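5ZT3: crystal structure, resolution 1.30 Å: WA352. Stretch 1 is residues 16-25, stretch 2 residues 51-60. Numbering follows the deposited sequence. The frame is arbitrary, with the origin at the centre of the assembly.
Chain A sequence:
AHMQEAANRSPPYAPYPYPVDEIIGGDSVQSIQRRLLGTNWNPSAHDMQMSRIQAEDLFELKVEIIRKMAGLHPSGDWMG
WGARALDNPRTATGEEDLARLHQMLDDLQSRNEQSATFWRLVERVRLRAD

Stretch 1, residues 16-25: YPYPVDEIIG
Stretch 2 51-60: SRIQAEDLFE

The contact in WA352 between residues 16-25 and 51-60 illustrates how an irregular segment can be held along a helix by a few aromatic side chains, with a single hydrogen bond to the helix backbone, supplemented by a CH-pi contact, an edge-to-face aromatic pair and apolar packing. Together the two sides bury 499 Å².

Stretch 2 is helical throughout, phi near -65° and psi near -40°, within a helix that extends beyond it at both ends. Stretch 1 is largely extended, with psi near 130° at Y16, Y18, E22, I23 and I24, but it bends at P17 (-73/-14) and again in a type I beta turn from P19 to E22, where V20 (-67/-15) and D21 (-105/3) occupy the corners and E22 N donates to P19 O at 3.1 Å. The path follows no simple register: the CA of P17 lies 8.1 Å from that of E60, V20 then falls back to E56 at 7.9 Å, and I24 returns to F59 at 8.8 Å. G25 ends the stretch at phi/psi 64/15, a positive phi that favours glycine by itself.

The hydrogen bond comes from Y16. With chi1 at -168° (t) and chi2 at 74°, its side chain reaches toward the helix, and OH donates to the carbonyl E56 O at 2.6 Å. That oxygen already accepts the helical bond from E60 N, at 3.1 Å, so the tyrosine joins an acceptor in use rather than replacing the helix's own partner. The same ring also has E56 over one face: E56 CG stands 4.2 Å from the centroid of the Y16 ring, 14° off the ring normal, a CH-pi contact. E56 is m at chi1 and t at chi2. Its carboxylate is engaged within the helix, where R52 NE donates to E56 OE2 at 2.7 Å in a salt bridge one turn apart. R52, with chi1 t, chi2 p and chi3 t, starts sideways but its end comes nearer the loop, and V20 CG1 lies over one face of the guanidinium, 3.1 Å from R52 NH2.

F59 is the apolar centre of the contact, with 110 Å² covered by stretch 1. Its chi1 of -174° (t) and chi2 of 66° direct the ring into the space bordered by Y16, Y18, E22 and I24. Y16 OH approaches near the ring plane, and is 3.5 Å from F59 CB. Y18, at chi1 -47° (m) and chi2 -72°, receives the edge of F59 toward its face in an offset edge-to-face pair, centroids 5.4 Å apart and planes at 86°; Y18 CD2 and F59 CE2 are separated by 3.7 Å. Farther along, F59 CZ meets the carbonyl E22 O at 3.6 Å and I24 CB at 3.9 Å, the isoleucine being m, t.

E60 (chi1 178°, chi2 156°) extends beside the first residues of stretch 1, bringing OE2 within 3.6 Å of P17 CG and OE1 within 3.7 Å of Y16 CE1.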

# COMPACT_ATOMS: atom_id res chain seq x y z
N TYR A 16 12.94 -10.07 -6.20
CA TYR A 16 12.05 -9.16 -5.49
C TYR A 16 12.86 -8.16 -4.66
O TYR A 16 13.74 -8.56 -3.90
CB TYR A 16 11.09 -9.95 -4.60
CG TYR A 16 9.96 -9.11 -4.05
CD1 TYR A 16 8.92 -8.70 -4.86
CD2 TYR A 16 9.96 -8.71 -2.72
CE1 TYR A 16 7.89 -7.92 -4.36
CE2 TYR A 16 8.94 -7.93 -2.21
CZ TYR A 16 7.91 -7.54 -3.04
OH TYR A 16 6.89 -6.78 -2.53
N PRO A 17 12.55 -6.87 -4.80
CA PRO A 17 13.46 -5.84 -4.25
C PRO A 17 13.46 -5.69 -2.73
O PRO A 17 14.37 -5.04 -2.21
CB PRO A 17 12.98 -4.55 -4.94
CG PRO A 17 11.57 -4.82 -5.34
CD PRO A 17 11.48 -6.29 -5.63
N TYR A 18 12.49 -6.26 -2.01
CA TYR A 18 12.40 -5.99 -0.58
C TYR A 18 12.36 -7.29 0.22
O TYR A 18 11.58 -8.20 -0.11
CB TYR A 18 11.16 -5.16 -0.26
CG TYR A 18 10.99 -3.98 -1.18
CD1 TYR A 18 11.83 -2.88 -1.08
CD2 TYR A 18 10.01 -3.98 -2.16
CE1 TYR A 18 11.68 -1.80 -1.93
CE2 TYR A 18 9.85 -2.91 -3.01
CZ TYR A 18 10.69 -1.83 -2.89
OH TYR A 18 10.55 -0.76 -3.75
N PRO A 19 13.17 -7.41 1.28
CA PRO A 19 12.97 -8.50 2.23
C PRO A 19 11.55 -8.44 2.77
O PRO A 19 10.96 -7.37 2.89
CB PRO A 19 13.99 -8.20 3.34
CG PRO A 19 15.05 -7.37 2.65
CD PRO A 19 14.29 -6.54 1.65
N VAL A 20 11.00 -9.61 3.10
CA VAL A 20 9.59 -9.67 3.48
C VAL A 20 9.29 -8.97 4.79
O VAL A 20 8.12 -8.69 5.08
CB VAL A 20 9.10 -11.13 3.49
CG1 VAL A 20 9.41 -11.75 2.16
CG2 VAL A 20 9.77 -11.89 4.61
N ASP A 21 10.31 -8.66 5.59
CA ASP A 21 10.11 -7.98 6.86
C ASP A 21 10.51 -6.51 6.83
O ASP A 21 10.42 -5.84 7.87
CB ASP A 21 10.82 -8.72 8.00
CG ASP A 21 12.29 -8.94 7.73
OD1 ASP A 21 12.71 -8.90 6.55
OD2 ASP A 21 13.05 -9.15 8.71
N GLU A 22 10.93 -5.99 5.68
CA GLU A 22 11.31 -4.58 5.61
C GLU A 22 10.06 -3.70 5.62
O GLU A 22 9.12 -3.92 4.85
CB GLU A 22 12.12 -4.30 4.35
CG GLU A 22 12.52 -2.84 4.24
CD GLU A 22 13.45 -2.56 3.08
OE1 GLU A 22 13.88 -3.52 2.40
OE2 GLU A 22 13.76 -1.37 2.83
N ILE A 23 10.06 -2.69 6.48
CA ILE A 23 8.90 -1.82 6.67
C ILE A 23 9.10 -0.54 5.87
O ILE A 23 10.11 0.16 6.04
CB ILE A 23 8.66 -1.51 8.16
CG1 ILE A 23 8.34 -2.81 8.91
CG2 ILE A 23 7.53 -0.51 8.31
CD1 ILE A 23 8.09 -2.61 10.40
N ILE A 24 8.14 -0.23 5.00
CA ILE A 24 8.09 1.02 4.25
C ILE A 24 6.68 1.56 4.35
O ILE A 24 5.71 0.83 4.09
CB ILE A 24 8.48 0.82 2.77
CG1 ILE A 24 9.89 0.24 2.66
CG2 ILE A 24 8.34 2.12 2.00
CD1 ILE A 24 10.27 -0.18 1.26
N GLY A 25 6.54 2.83 4.73
CA GLY A 25 5.21 3.40 4.86
C GLY A 25 4.37 2.78 5.95
O GLY A 25 3.15 2.97 5.98
N SER A 51 -1.26 -16.09 -0.26
CA SER A 51 -1.23 -14.78 0.38
C SER A 51 0.14 -14.12 0.25
O SER A 51 0.21 -12.90 0.11
CB SER A 51 -1.67 -14.88 1.84
OG SER A 51 -0.81 -15.74 2.56
N ARG A 52 1.22 -14.91 0.24
CA ARG A 52 2.55 -14.33 0.08
C ARG A 52 2.72 -13.73 -1.30
O ARG A 52 3.23 -12.61 -1.44
CB ARG A 52 3.60 -15.41 0.33
CG ARG A 52 4.99 -15.06 -0.15
CD ARG A 52 5.65 -13.97 0.68
NE ARG A 52 7.07 -13.91 0.33
CZ ARG A 52 8.02 -14.53 1.01
NH1 ARG A 52 7.73 -15.22 2.10
NH2 ARG A 52 9.29 -14.45 0.60
N ILE A 53 2.27 -14.43 -2.34
CA ILE A 53 2.39 -13.93 -3.71
C ILE A 53 1.59 -12.64 -3.87
O ILE A 53 2.07 -11.65 -4.44
CB ILE A 53 1.93 -15.02 -4.70
CG1 ILE A 53 2.91 -16.19 -4.69
CG2 ILE A 53 1.76 -14.44 -6.09
CD1 ILE A 53 2.39 -17.42 -5.40
N GLN A 54 0.37 -12.62 -3.34
CA GLN A 54 -0.45 -11.42 -3.45
C GLN A 54 0.14 -10.28 -2.64
O GLN A 54 0.11 -9.12 -3.08
CB GLN A 54 -1.87 -11.74 -2.98
CG GLN A 54 -2.55 -12.76 -3.88
CD GLN A 54 -3.77 -13.41 -3.24
OE1 GLN A 54 -3.94 -13.39 -2.02
NE2 GLN A 54 -4.61 -14.01 -4.08
N ALA A 55 0.69 -10.57 -1.46
CA ALA A 55 1.26 -9.52 -0.62
C ALA A 55 2.48 -8.90 -1.26
O ALA A 55 2.68 -7.69 -1.17
CB ALA A 55 1.61 -10.07 0.76
N GLU A 56 3.32 -9.71 -1.92
CA GLU A 56 4.49 -9.17 -2.59
C GLU A 56 4.06 -8.20 -3.69
O GLU A 56 4.66 -7.13 -3.85
CB GLU A 56 5.32 -10.31 -3.18
CG GLU A 56 6.13 -11.09 -2.17
CD GLU A 56 6.83 -12.28 -2.79
OE1 GLU A 56 6.59 -12.55 -3.99
OE2 GLU A 56 7.63 -12.95 -2.09
N ASP A 57 3.02 -8.56 -4.44
CA ASP A 57 2.58 -7.69 -5.53
C ASP A 57 2.00 -6.39 -5.00
O ASP A 57 2.29 -5.30 -5.52
CB ASP A 57 1.53 -8.40 -6.39
CG ASP A 57 2.12 -9.49 -7.28
OD1 ASP A 57 3.36 -9.60 -7.35
OD2 ASP A 57 1.33 -10.22 -7.91
N LEU A 58 1.19 -6.48 -3.94
CA LEU A 58 0.62 -5.27 -3.35
C LEU A 58 1.71 -4.38 -2.78
O LEU A 58 1.70 -3.16 -3.00
CB LEU A 58 -0.39 -5.65 -2.26
CG LEU A 58 -1.72 -6.26 -2.70
CD1 LEU A 58 -2.45 -6.78 -1.47
CD2 LEU A 58 -2.57 -5.25 -3.46
N PHE A 59 2.67 -4.96 -2.07
CA PHE A 59 3.69 -4.16 -1.39
C PHE A 59 4.53 -3.39 -2.40
O PHE A 59 4.80 -2.19 -2.22
CB PHE A 59 4.58 -5.04 -0.53
CG PHE A 59 5.58 -4.27 0.30
CD1 PHE A 59 5.15 -3.44 1.32
CD2 PHE A 59 6.93 -4.40 0.08
CE1 PHE A 59 6.06 -2.73 2.10
CE2 PHE A 59 7.85 -3.69 0.85
CZ PHE A 59 7.41 -2.87 1.87
N GLU A 60 4.96 -4.05 -3.47
CA GLU A 60 5.79 -3.38 -4.46
C GLU A 60 5.07 -2.17 -5.05
O GLU A 60 5.67 -1.10 -5.23
CB GLU A 60 6.20 -4.36 -5.56
CG GLU A 60 7.04 -3.73 -6.66
CD GLU A 60 7.90 -4.74 -7.39
OE1 GLU A 60 7.49 -5.92 -7.48
OE2 GLU A 60 8.99 -4.36 -7.87